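Local coordinates for protein nitroalkane oxidase (Podospora anserina, PDB 3MKH) that catalyses the FAD-dependent oxidation of nitroalkanes to aldehydes or ketones, releasing nitrite and reducing molecular oxygen to hydrogen peroxide, at residues R19-A22 and R23-M27; T74-E77 and S78-V82; A52-S56 and A57-K61; T104-N107 and L108-P112. All blocks are in the same frame, centred on the assembly; numbering follows the deposited sequence.

In the fold
Four local contacts illustrate how helices of the acyl-CoA dehydrogenase N-terminal domain are started, modified and stopped. Each joins residues three to five apart along one continuous piece of chain, so they follow in series with none nested or crossed, and none closes a long loop. Interaction 1 comes first, a widened turn within helix 9-33. Interaction 3 ends helix 48-56 and packs directly on interaction 1, L25 meeting A53 and A54 while L21 meets I59. Interaction 2, at the start of helix 75-88, touches neither, although its nearest atoms are about 4 Å from interaction 1. Interaction 4, in the last part of helix 90-109, stands apart beside the beta sheet, its centre 30 Å from that of interaction 1.

Interaction 1 of 4, residues R19-A22 and R23-M27; sequences RSLA and RNLLM
L25 reaches back along its own helix to L21, and its side chain gives a worked example of packing one turn apart. Its CB sits 3.3 Å from the carbonyl oxygen O of L21, the same oxygen that accepts a 2.8 Å hydrogen bond from L25 N. CG then turns to the side of the backbone N, away from the carbonyl carbon (chi1 -84°), which carries the CD2 branch across the end of L21. There CD2 of L25 lies 3.3 Å from CD1 of L21, tighter than ordinary van der Waals contact, and 3.9 Å from CG of L21; the two chains cross obliquely. The backbone that carries them departs from a regular alpha-helix. In this wider pi-type turn of helix 9-33, M27 N donates to A22 O at 3.1 Å, meeting the carbonyl almost end-on, whereas L26 N makes only weak bonds to the carbonyls of L21 and A22. CD1 of L26 approaches CB of A22 at 4.2 Å, and L26 itself is buried against C85 of helix 75-88 and A92, A93 and I96 of helix 90-109. The CD2 branch of L25 goes on to touch A54 at the end of helix 48-56.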
ATOM      1  N   ARG A  19     -33.403   5.496   2.828  1.00 23.28           N
ATOM      2  CA  ARG A  19     -33.086   6.835   3.330  1.00 26.64           C
ATOM      3  C   ARG A  19     -34.041   7.224   4.459  1.00 27.22           C
ATOM      4  O   ARG A  19     -33.625   7.733   5.514  1.00 23.78           O
ATOM      5  CB  ARG A  19     -33.164   7.867   2.205  1.00 24.59           C
ATOM      6  CG  ARG A  19     -32.130   7.686   1.101  1.00 26.04           C
ATOM      7  CD  ARG A  19     -32.348   8.724  -0.002  1.00 27.33           C
ATOM      8  NE  ARG A  19     -31.985  10.059   0.452  1.00 35.03           N
ATOM      9  CZ  ARG A  19     -32.850  11.040   0.666  1.00 41.65           C
ATOM     10  NH1 ARG A  19     -34.147  10.850   0.438  1.00 51.74           N
ATOM     11  NH2 ARG A  19     -32.414  12.218   1.095  1.00 37.32           N
ATOM     12  N   SER A  20     -35.326   6.969   4.243  1.00 22.46           N
ATOM     13  CA  SER A  20     -36.351   7.309   5.228  1.00 26.41           C
ATOM     14  C   SER A  20     -36.236   6.472   6.516  1.00 27.69           C
ATOM     15  O   SER A  20     -36.329   6.992   7.634  1.00 23.95           O
ATOM     16  CB  SER A  20     -37.746   7.152   4.593  1.00 24.67           C
ATOM     17  OG  SER A  20     -38.769   7.532   5.493  1.00 29.52           O
ATOM     18  N   LEU A  21     -36.028   5.168   6.362  1.00 23.43           N
ATOM     19  CA  LEU A  21     -35.845   4.299   7.519  1.00 25.35           C
ATOM     20  C   LEU A  21     -34.647   4.715   8.375  1.00 25.78           C
ATOM     21  O   LEU A  21     -34.733   4.821   9.616  1.00 26.21           O
ATOM     22  CB  LEU A  21     -35.634   2.866   7.056  1.00 29.00           C
ATOM     23  CG  LEU A  21     -35.686   1.923   8.258  1.00 37.99           C
ATOM     24  CD1 LEU A  21     -37.098   1.366   8.381  1.00 36.56           C
ATOM     25  CD2 LEU A  21     -34.664   0.813   8.142  1.00 38.17           C
ATOM     26  N   ALA A  22     -33.520   4.940   7.710  1.00 24.62           N
ATOM     27  CA  ALA A  22     -32.292   5.302   8.418  1.00 25.76           C
ATOM     28  C   ALA A  22     -32.499   6.597   9.174  1.00 30.42           C
ATOM     29  O   ALA A  22     -32.167   6.699  10.355  1.00 29.93           O
ATOM     30  CB  ALA A  22     -31.128   5.428   7.446  1.00 24.10           C
ATOM     31  N   ARG A  23     -33.072   7.587   8.496  1.00 26.92           N
ATOM     32  CA  ARG A  23     -33.296   8.891   9.115  1.00 28.24           C
ATOM     33  C   ARG A  23     -34.336   8.845  10.248  1.00 30.87           C
ATOM     34  O   ARG A  23     -34.162   9.488  11.282  1.00 29.82           O
ATOM     35  CB  ARG A  23     -33.688   9.921   8.049  1.00 33.87           C
ATOM     36  CG  ARG A  23     -34.326  11.190   8.588  1.00 37.97           C
ATOM     37  CD  ARG A  23     -33.295  12.171   9.121  1.00 49.35           C
ATOM     38  NE  ARG A  23     -32.425  12.682   8.062  1.00 61.76           N
ATOM     39  CZ  ARG A  23     -32.820  13.541   7.127  1.00 73.95           C
ATOM     40  NH1 ARG A  23     -34.078  13.976   7.118  1.00 74.50           N
ATOM     41  NH2 ARG A  23     -31.961  13.962   6.197  1.00 69.78           N
ATOM     42  N   ASN A  24     -35.407   8.075  10.063  1.00 29.67           N
ATOM     43  CA  ASN A  24     -36.502   8.069  11.037  1.00 29.16           C
ATOM     44  C   ASN A  24     -36.313   7.129  12.207  1.00 27.95           C
ATOM     45  O   ASN A  24     -36.796   7.404  13.291  1.00 31.90           O
ATOM     46  CB  ASN A  24     -37.835   7.740  10.367  1.00 28.08           C
ATOM     47  CG  ASN A  24     -38.332   8.864   9.495  1.00 29.54           C
ATOM     48  OD1 ASN A  24     -37.991  10.029   9.704  1.00 35.61           O
ATOM     49  ND2 ASN A  24     -39.151   8.531   8.520  1.00 28.41           N
ATOM     50  N   LEU A  25     -35.659   5.998  11.967  1.00 29.34           N
ATOM     51  CA  LEU A  25     -35.514   4.966  12.997  1.00 29.19           C
ATOM     52  C   LEU A  25     -34.099   4.920  13.574  1.00 33.86           C
ATOM     53  O   LEU A  25     -33.911   4.976  14.797  1.00 36.09           O
ATOM     54  CB  LEU A  25     -35.927   3.606  12.452  1.00 31.19           C
ATOM     55  CG  LEU A  25     -37.430   3.313  12.506  1.00 34.67           C
ATOM     56  CD1 LEU A  25     -38.237   4.573  12.303  1.00 35.87           C
ATOM     57  CD2 LEU A  25     -37.820   2.268  11.489  1.00 28.81           C
ATOM     58  N   LEU A  26     -33.094   4.889  12.707  1.00 26.99           N
ATOM     59  CA  LEU A  26     -31.726   4.686  13.193  1.00 26.02           C
ATOM     60  C   LEU A  26     -31.104   5.911  13.879  1.00 30.30           C
ATOM     61  O   LEU A  26     -30.393   5.781  14.888  1.00 25.97           O
ATOM     62  CB  LEU A  26     -30.836   4.172  12.062  1.00 21.37           C
ATOM     63  CG  LEU A  26     -31.305   2.858  11.420  1.00 23.56           C
ATOM     64  CD1 LEU A  26     -30.363   2.416  10.305  1.00 23.45           C
ATOM     65  CD2 LEU A  26     -31.491   1.729  12.459  1.00 25.69           C
ATOM     66  N   MET A  27     -31.349   7.100  13.336  1.00 26.90           N
ATOM     67  CA  MET A  27     -30.813   8.310  13.954  1.00 34.68           C
ATOM     68  C   MET A  27     -31.354   8.528  15.373  1.00 33.60           C
ATOM     69  O   MET A  27     -30.597   8.849  16.290  1.00 29.57           O
ATOM     70  CB  MET A  27     -31.052   9.536  13.072  1.00 32.62           C
ATOM     71  CG  MET A  27     -30.176   9.560  11.828  1.00 31.75           C
ATOM     72  SD  MET A  27     -30.333  11.084  10.857  1.00 43.56           S
ATOM     73  CE  MET A  27     -29.784  12.326  12.040  1.00 38.26           C
TER

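Interaction 2 of 4, residues T74-E77 and S78-V82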
ATOM      1  N   THR A  74     -34.165  -9.052  -3.718  1.00 25.62           N
ATOM      2  CA  THR A  74     -32.875  -9.418  -4.275  1.00 30.91           C
ATOM      3  C   THR A  74     -31.745  -8.970  -3.353  1.00 26.16           C
ATOM      4  O   THR A  74     -31.913  -8.074  -2.524  1.00 26.89           O
ATOM      5  CB  THR A  74     -32.662  -8.755  -5.633  1.00 29.55           C
ATOM      6  OG1 THR A  74     -32.648  -7.339  -5.447  1.00 25.01           O
ATOM      7  CG2 THR A  74     -33.794  -9.128  -6.598  1.00 27.96           C
ATOM      8  N   LEU A  75     -30.590  -9.600  -3.509  1.00 27.72           N
ATOM      9  CA  LEU A  75     -29.403  -9.218  -2.760  1.00 28.72           C
ATOM     10  C   LEU A  75     -28.993  -7.790  -3.150  1.00 25.24           C
ATOM     11  O   LEU A  75     -28.497  -7.021  -2.324  1.00 23.18           O
ATOM     12  CB  LEU A  75     -28.293 -10.232  -3.040  1.00 25.46           C
ATOM     13  CG  LEU A  75     -27.297 -10.682  -1.973  1.00 33.15           C
ATOM     14  CD1 LEU A  75     -27.886 -10.696  -0.551  1.00 26.13           C
ATOM     15  CD2 LEU A  75     -26.704 -12.042  -2.359  1.00 28.29           C
ATOM     16  N   ILE A  76     -29.209  -7.420  -4.407  1.00 26.19           N
ATOM     17  CA  ILE A  76     -28.923  -6.048  -4.832  1.00 25.48           C
ATOM     18  C   ILE A  76     -29.692  -5.020  -3.991  1.00 24.35           C
ATOM     19  O   ILE A  76     -29.136  -4.021  -3.534  1.00 23.53           O
ATOM     20  CB  ILE A  76     -29.277  -5.836  -6.319  1.00 27.02           C
ATOM     21  CG1 ILE A  76     -28.207  -6.434  -7.220  1.00 33.09           C
ATOM     22  CG2 ILE A  76     -29.385  -4.351  -6.640  1.00 29.98           C
ATOM     23  CD1 ILE A  76     -27.207  -5.391  -7.696  1.00 31.52           C
ATOM     24  N   GLU A  77     -30.981  -5.261  -3.795  1.00 25.11           N
ATOM     25  CA  GLU A  77     -31.814  -4.348  -3.013  1.00 25.74           C
ATOM     26  C   GLU A  77     -31.398  -4.333  -1.547  1.00 24.48           C
ATOM     27  O   GLU A  77     -31.446  -3.292  -0.883  1.00 24.30           O
ATOM     28  CB  GLU A  77     -33.305  -4.715  -3.155  1.00 28.00           C
ATOM     29  CG  GLU A  77     -33.949  -4.110  -4.388  1.00 31.66           C
ATOM     30  CD  GLU A  77     -35.133  -4.912  -4.927  1.00 45.04           C
ATOM     31  OE1 GLU A  77     -35.392  -6.050  -4.453  1.00 47.59           O
ATOM     32  OE2 GLU A  77     -35.801  -4.395  -5.848  1.00 46.18           O
ATOM     33  N   SER A  78     -31.004  -5.491  -1.040  1.00 25.12           N
ATOM     34  CA  SER A  78     -30.440  -5.569   0.295  1.00 23.96           C
ATOM     35  C   SER A  78     -29.165  -4.739   0.403  1.00 23.01           C
ATOM     36  O   SER A  78     -28.946  -4.063   1.402  1.00 24.35           O
ATOM     37  CB  SER A  78     -30.154  -7.025   0.659  1.00 25.39           C
ATOM     38  OG  SER A  78     -31.377  -7.685   0.905  1.00 30.24           O
ATOM     39  N   ALA A  79     -28.327  -4.789  -0.627  1.00 21.39           N
ATOM     40  CA  ALA A  79     -27.075  -4.037  -0.615  1.00 24.21           C
ATOM     41  C   ALA A  79     -27.358  -2.541  -0.598  1.00 22.82           C
ATOM     42  O   ALA A  79     -26.637  -1.769   0.037  1.00 20.98           O
ATOM     43  CB  ALA A  79     -26.207  -4.407  -1.810  1.00 20.53           C
ATOM     44  N   ILE A  80     -28.418  -2.136  -1.294  1.00 19.68           N
ATOM     45  CA  ILE A  80     -28.816  -0.734  -1.314  1.00 21.54           C
ATOM     46  C   ILE A  80     -29.255  -0.291   0.079  1.00 20.69           C
ATOM     47  O   ILE A  80     -28.803   0.732   0.593  1.00 19.50           O
ATOM     48  CB  ILE A  80     -29.920  -0.472  -2.368  1.00 23.45           C
ATOM     49  CG1 ILE A  80     -29.317  -0.588  -3.775  1.00 24.13           C
ATOM     50  CG2 ILE A  80     -30.573   0.889  -2.127  1.00 20.62           C
ATOM     51  CD1 ILE A  80     -30.341  -0.715  -4.919  1.00 28.09           C
ATOM     52  N   LEU A  81     -30.106  -1.083   0.711  1.00 23.25           N
ATOM     53  CA  LEU A  81     -30.565  -0.755   2.054  1.00 22.54           C
ATOM     54  C   LEU A  81     -29.389  -0.682   3.034  1.00 22.17           C
ATOM     55  O   LEU A  81     -29.259   0.271   3.815  1.00 24.45           O
ATOM     56  CB  LEU A  81     -31.585  -1.795   2.531  1.00 22.59           C
ATOM     57  CG  LEU A  81     -31.964  -1.725   4.015  1.00 22.37           C
ATOM     58  CD1 LEU A  81     -32.717  -0.442   4.310  1.00 26.86           C
ATOM     59  CD2 LEU A  81     -32.814  -2.931   4.407  1.00 30.53           C
ATOM     60  N   VAL A  82     -28.544  -1.704   3.006  1.00 21.54           N
ATOM     61  CA  VAL A  82     -27.426  -1.787   3.947  1.00 22.64           C
ATOM     62  C   VAL A  82     -26.431  -0.621   3.797  1.00 21.36           C
ATOM     63  O   VAL A  82     -25.952  -0.073   4.798  1.00 21.04           O
ATOM     64  CB  VAL A  82     -26.694  -3.146   3.832  1.00 21.30           C
ATOM     65  CG1 VAL A  82     -25.413  -3.129   4.627  1.00 21.00           C
ATOM     66  CG2 VAL A  82     -27.602  -4.273   4.322  1.00 20.49           C
TER
HETATM   67  O   HOH W   1     -33.944  -7.699  -0.703  1.00 31.13           O
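T74 and S78 are joined in the first turn of helix 75-88, directly through the backbone and indirectly through a water. S78 N donates to T74 O at 3.1 Å, and a water that gives its proton to the same carbonyl also bonds S78 OG at 3.0 Å. That hydroxyl is turned beside its own backbone N (chi1 -73°), back along the helix toward the carbonyl of T74, where the water can span both groups. T74 and E77 point their polar ends at one another in a capping box. At the N-cap, OG1 of T74 accepts from E77 N at 3.1 Å in a fairly straight bond of 160°, satisfying an amide that has no carbonyl of a preceding turn. The extended chain of E77 carries its carboxylate back to the N-cap, where OE1 receives a weak 3.3 Å bond from T74 N. The second oxygen, OE2, is taken by S10 of helix 9-33, so each carboxylate oxygen has a partner, the one at OE1 weak. The aliphatic pair I76 and I80 meets at an angle instead: CD1 of I80 passes CG2 of I76 at 4.1 Å, an ordinary van der Waals contact. Around this turn, T74, L75 and I76 lean on helix 311-340, whose E339 also accepts from L75 N, while L75, S78, A79 and V82 face helix 262-298. E77 and L81 touch helix 9-33, and I76 and I80 pack on I3 and Y426 of a second subunit.

Interaction 3 of 4, residues A52-S56 and A57-K61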
ATOM      1  N   ALA A  52     -38.452  -2.240  17.444  1.00 19.49           N
ATOM      2  CA  ALA A  52     -39.871  -2.565  17.282  1.00 22.84           C
ATOM      3  C   ALA A  52     -40.513  -1.725  16.174  1.00 20.88           C
ATOM      4  O   ALA A  52     -41.418  -2.190  15.469  1.00 21.34           O
ATOM      5  CB  ALA A  52     -40.632  -2.366  18.604  1.00 20.92           C
ATOM      6  N   ALA A  53     -40.058  -0.484  16.025  1.00 19.04           N
ATOM      7  CA  ALA A  53     -40.572   0.385  14.972  1.00 22.44           C
ATOM      8  C   ALA A  53     -40.160  -0.129  13.596  1.00 24.17           C
ATOM      9  O   ALA A  53     -40.940  -0.035  12.641  1.00 22.02           O
ATOM     10  CB  ALA A  53     -40.107   1.842  15.173  1.00 23.39           C
ATOM     11  N   ALA A  54     -38.934  -0.652  13.493  1.00 20.20           N
ATOM     12  CA  ALA A  54     -38.444  -1.244  12.242  1.00 19.93           C
ATOM     13  C   ALA A  54     -39.228  -2.498  11.908  1.00 20.91           C
ATOM     14  O   ALA A  54     -39.528  -2.782  10.740  1.00 21.37           O
ATOM     15  CB  ALA A  54     -36.947  -1.573  12.348  1.00 23.30           C
ATOM     16  N   VAL A  55     -39.560  -3.259  12.939  1.00 20.42           N
ATOM     17  CA  VAL A  55     -40.366  -4.453  12.756  1.00 18.93           C
ATOM     18  C   VAL A  55     -41.742  -4.070  12.196  1.00 22.94           C
ATOM     19  O   VAL A  55     -42.239  -4.683  11.228  1.00 22.19           O
ATOM     20  CB  VAL A  55     -40.549  -5.230  14.057  1.00 19.26           C
ATOM     21  CG1 VAL A  55     -41.643  -6.307  13.869  1.00 22.23           C
ATOM     22  CG2 VAL A  55     -39.221  -5.873  14.501  1.00 17.83           C
ATOM     23  N   SER A  56     -42.341  -3.050  12.799  1.00 20.47           N
ATOM     24  CA  SER A  56     -43.654  -2.570  12.366  1.00 25.01           C
ATOM     25  C   SER A  56     -43.628  -2.043  10.930  1.00 26.35           C
ATOM     26  O   SER A  56     -44.625  -2.133  10.207  1.00 25.06           O
ATOM     27  CB  SER A  56     -44.186  -1.510  13.328  1.00 24.57           C
ATOM     28  OG  SER A  56     -45.447  -1.058  12.878  1.00 28.63           O
ATOM     29  N   ALA A  57     -42.475  -1.521  10.520  1.00 22.17           N
ATOM     30  CA  ALA A  57     -42.246  -1.069   9.148  1.00 20.72           C
ATOM     31  C   ALA A  57     -42.034  -2.224   8.149  1.00 27.98           C
ATOM     32  O   ALA A  57     -41.885  -1.988   6.949  1.00 25.33           O
ATOM     33  CB  ALA A  57     -41.056  -0.099   9.106  1.00 21.63           C
ATOM     34  N   GLY A  58     -42.022  -3.462   8.646  1.00 23.17           N
ATOM     35  CA  GLY A  58     -41.919  -4.633   7.794  1.00 22.58           C
ATOM     36  C   GLY A  58     -40.506  -5.166   7.560  1.00 25.40           C
ATOM     37  O   GLY A  58     -40.312  -6.034   6.707  1.00 19.90           O
ATOM     38  N   ILE A  59     -39.522  -4.671   8.313  1.00 20.55           N
ATOM     39  CA  ILE A  59     -38.118  -5.007   8.031  1.00 21.53           C
ATOM     40  C   ILE A  59     -37.804  -6.505   8.189  1.00 20.96           C
ATOM     41  O   ILE A  59     -37.049  -7.077   7.406  1.00 21.98           O
ATOM     42  CB  ILE A  59     -37.120  -4.154   8.869  1.00 24.99           C
ATOM     43  CG1 ILE A  59     -37.324  -2.676   8.577  1.00 32.46           C
ATOM     44  CG2 ILE A  59     -35.680  -4.476   8.489  1.00 27.41           C
ATOM     45  CD1 ILE A  59     -37.031  -2.307   7.118  1.00 37.99           C
ATOM     46  N   LEU A  60     -38.382  -7.139   9.199  1.00 21.25           N
ATOM     47  CA  LEU A  60     -38.130  -8.557   9.422  1.00 19.47           C
ATOM     48  C   LEU A  60     -38.790  -9.420   8.333  1.00 23.97           C
ATOM     49  O   LEU A  60     -38.214 -10.417   7.884  1.00 20.10           O
ATOM     50  CB  LEU A  60     -38.591  -8.975  10.823  1.00 21.33           C
ATOM     51  CG  LEU A  60     -37.549  -8.868  11.952  1.00 27.47           C
ATOM     52  CD1 LEU A  60     -36.571  -7.751  11.766  1.00 22.60           C
ATOM     53  CD2 LEU A  60     -38.171  -8.849  13.352  1.00 25.20           C
ATOM     54  N   LYS A  61     -39.995  -9.054   7.911  1.00 23.12           N
ATOM     55  CA  LYS A  61     -40.630  -9.778   6.798  1.00 23.59           C
ATOM     56  C   LYS A  61     -39.716  -9.783   5.575  1.00 24.13           C
ATOM     57  O   LYS A  61     -39.655 -10.761   4.821  1.00 21.25           O
ATOM     58  CB  LYS A  61     -41.974  -9.137   6.428  1.00 22.45           C
ATOM     59  CG  LYS A  61     -42.979  -9.025   7.582  1.00 25.25           C
ATOM     60  CD  LYS A  61     -44.314  -8.449   7.084  1.00 30.85           C
ATOM     61  CE  LYS A  61     -44.910  -7.454   8.076  1.00 35.70           C
ATOM     62  NZ  LYS A  61     -46.341  -7.118   7.766  1.00 33.97           N
TER
HETATM   63  O   HOH W   2     -41.131  -6.871  10.151  1.00 24.38           O
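A54 and V55 take the amides of I59 and G58 in a Schellman motif that ends helix 48-56: I59 N donates to A54 O at 3.1 Å, G58 N to V55 O at 2.9 Å, and G58 adopts a positive phi of 93°. At these backbone angles a side chain would press on the preceding carbonyl oxygen, which suits glycine. The G58 donor stands well above the carbonyl plane of V55, while that of I59 is tilted only modestly from the plane of A54. Beyond G58 the chain leaves the helix, and apolar side chains pack against its last turn. CG1 of I59 lies 3.9 Å from CB of A54, the hydrophobic pair that commonly brackets such a motif. A second apolar pair is V55 and L60: CG2 of V55, placed beside its own backbone N, comes within 3.4 Å of CD2 of L60, closer than methyl carbons usually sit. I59 continues onto L21 and I96, and L60 onto P128. A water joins in, donating to V55 O at 2.7 Å and receiving a weak bond from L60 N. The carbonyl of V55 thus serves an amide and a water, while the packing across the helix end is apolar.

Interaction 4 of 4, residues T104-N107 and L108-P112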
ATOM      1  N   THR A 104     -31.203 -16.548   8.096  1.00 20.48           N
ATOM      2  CA  THR A 104     -30.681 -17.044   6.823  1.00 21.16           C
ATOM      3  C   THR A 104     -30.578 -18.580   6.725  1.00 23.47           C
ATOM      4  O   THR A 104     -30.998 -19.157   5.726  1.00 24.95           O
ATOM      5  CB  THR A 104     -29.340 -16.358   6.458  1.00 23.88           C
ATOM      6  OG1 THR A 104     -29.557 -14.946   6.339  1.00 24.00           O
ATOM      7  CG2 THR A 104     -28.779 -16.911   5.125  1.00 24.33           C
ATOM      8  N   PRO A 105     -30.048 -19.253   7.761  1.00 22.65           N
ATOM      9  CA  PRO A 105     -29.998 -20.720   7.667  1.00 23.75           C
ATOM     10  C   PRO A 105     -31.374 -21.342   7.501  1.00 23.89           C
ATOM     11  O   PRO A 105     -31.508 -22.359   6.830  1.00 22.08           O
ATOM     12  CB  PRO A 105     -29.382 -21.138   9.009  1.00 25.84           C
ATOM     13  CG  PRO A 105     -28.539 -19.947   9.386  1.00 21.54           C
ATOM     14  CD  PRO A 105     -29.388 -18.765   8.986  1.00 21.93           C
ATOM     15  N   ILE A 106     -32.383 -20.722   8.097  1.00 22.73           N
ATOM     16  CA  ILE A 106     -33.757 -21.175   7.961  1.00 25.32           C
ATOM     17  C   ILE A 106     -34.310 -20.921   6.544  1.00 28.07           C
ATOM     18  O   ILE A 106     -34.987 -21.785   5.987  1.00 25.42           O
ATOM     19  CB  ILE A 106     -34.655 -20.573   9.052  1.00 29.55           C
ATOM     20  CG1 ILE A 106     -34.143 -21.028  10.424  1.00 31.33           C
ATOM     21  CG2 ILE A 106     -36.090 -21.044   8.884  1.00 29.60           C
ATOM     22  CD1 ILE A 106     -34.786 -20.335  11.581  1.00 29.90           C
ATOM     23  N   ASN A 107     -34.003 -19.762   5.961  1.00 24.55           N
ATOM     24  CA  ASN A 107     -34.316 -19.514   4.552  1.00 23.20           C
ATOM     25  C   ASN A 107     -33.670 -20.582   3.681  1.00 28.62           C
ATOM     26  O   ASN A 107     -34.258 -21.029   2.689  1.00 29.71           O
ATOM     27  CB  ASN A 107     -33.789 -18.152   4.091  1.00 23.41           C
ATOM     28  CG  ASN A 107     -34.620 -16.996   4.597  1.00 26.47           C
ATOM     29  OD1 ASN A 107     -34.116 -15.884   4.764  1.00 28.58           O
ATOM     30  ND2 ASN A 107     -35.891 -17.244   4.842  1.00 20.11           N
ATOM     31  N   LEU A 108     -32.451 -20.985   4.042  1.00 24.51           N
ATOM     32  CA  LEU A 108     -31.692 -21.931   3.216  1.00 27.67           C
ATOM     33  C   LEU A 108     -32.126 -23.397   3.371  1.00 30.19           C
ATOM     34  O   LEU A 108     -32.044 -24.161   2.414  1.00 30.27           O
ATOM     35  CB  LEU A 108     -30.183 -21.807   3.461  1.00 24.42           C
ATOM     36  CG  LEU A 108     -29.516 -20.470   3.101  1.00 25.70           C
ATOM     37  CD1 LEU A 108     -28.079 -20.443   3.588  1.00 24.04           C
ATOM     38  CD2 LEU A 108     -29.578 -20.201   1.603  1.00 34.69           C
ATOM     39  N   ALA A 109     -32.601 -23.791   4.550  1.00 25.08           N
ATOM     40  CA  ALA A 109     -32.708 -25.227   4.839  1.00 31.59           C
ATOM     41  C   ALA A 109     -33.976 -25.679   5.561  1.00 29.78           C
ATOM     42  O   ALA A 109     -34.121 -26.855   5.875  1.00 32.80           O
ATOM     43  CB  ALA A 109     -31.474 -25.697   5.620  1.00 30.35           C
ATOM     44  N   ALA A 110     -34.880 -24.753   5.841  1.00 26.73           N
ATOM     45  CA  ALA A 110     -36.063 -25.088   6.614  1.00 27.16           C
ATOM     46  C   ALA A 110     -36.779 -26.293   6.006  1.00 33.89           C
ATOM     47  O   ALA A 110     -36.818 -26.446   4.786  1.00 28.35           O
ATOM     48  CB  ALA A 110     -37.005 -23.903   6.674  1.00 30.44           C
ATOM     49  N   GLY A 111     -37.329 -27.148   6.867  1.00 33.83           N
ATOM     50  CA  GLY A 111     -38.280 -28.157   6.431  1.00 34.27           C
ATOM     51  C   GLY A 111     -39.673 -27.733   6.854  1.00 37.26           C
ATOM     52  O   GLY A 111     -39.836 -26.672   7.477  1.00 35.92           O
ATOM     53  N   PRO A 112     -40.692 -28.553   6.535  1.00 35.53           N
ATOM     54  CA  PRO A 112     -42.071 -28.173   6.872  1.00 34.99           C
ATOM     55  C   PRO A 112     -42.272 -27.977   8.375  1.00 33.11           C
ATOM     56  O   PRO A 112     -43.100 -27.165   8.790  1.00 38.61           O
ATOM     57  CB  PRO A 112     -42.907 -29.364   6.363  1.00 36.98           C
ATOM     58  CG  PRO A 112     -41.926 -30.476   6.102  1.00 36.14           C
ATOM     59  CD  PRO A 112     -40.622 -29.821   5.784  1.00 36.94           C
TER
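L108 N donates to T104 O at 2.9 Å, approaching almost head-on with a C=O...N angle of 161°, and A110 N donates to I106 O at 3.0 Å. Between these two sound bonds the amide of A109 is less well directed: it is split between weak bonds to P105 O at 2.9 Å and I106 O at 3.4 Å. The turn before is interrupted too, since the proline nitrogen of P105 carries no hydrogen to donate and the helix is kinked where the nitrogens of P105 and I106 lack a bond to the preceding turn. Close to this break, the hydroxyl of T104 is hydrogen-bonded to the carbonyl of G100. The methyl of the same residue serves the packing. CG2 of T104 is swung to the side of its carbonyl carbon, opposite the backbone N, and lies 3.9 Å from CD1 of L108, the two side chains running side by side in the same direction. CG of L108 also rests 3.3 Å from T104 O. Two residues further along, CB of A110 reaches CG2 of I106 at 3.7 Å, at a point where the chain is already extended (psi 143°). Outward, P105 and I106 rest on strands 184-191 and 255-257, while T104, P105 and A109 meet helix 262-298; P105 also nears L132, an FAD-binding residue. Backbone bonding thus weakens at the amide of A109, and the side-chain contacts of T104 with L108 and I106 with A110 bridge overlapping turns, with the side chain of P105 about 10 Å from the bound FAD.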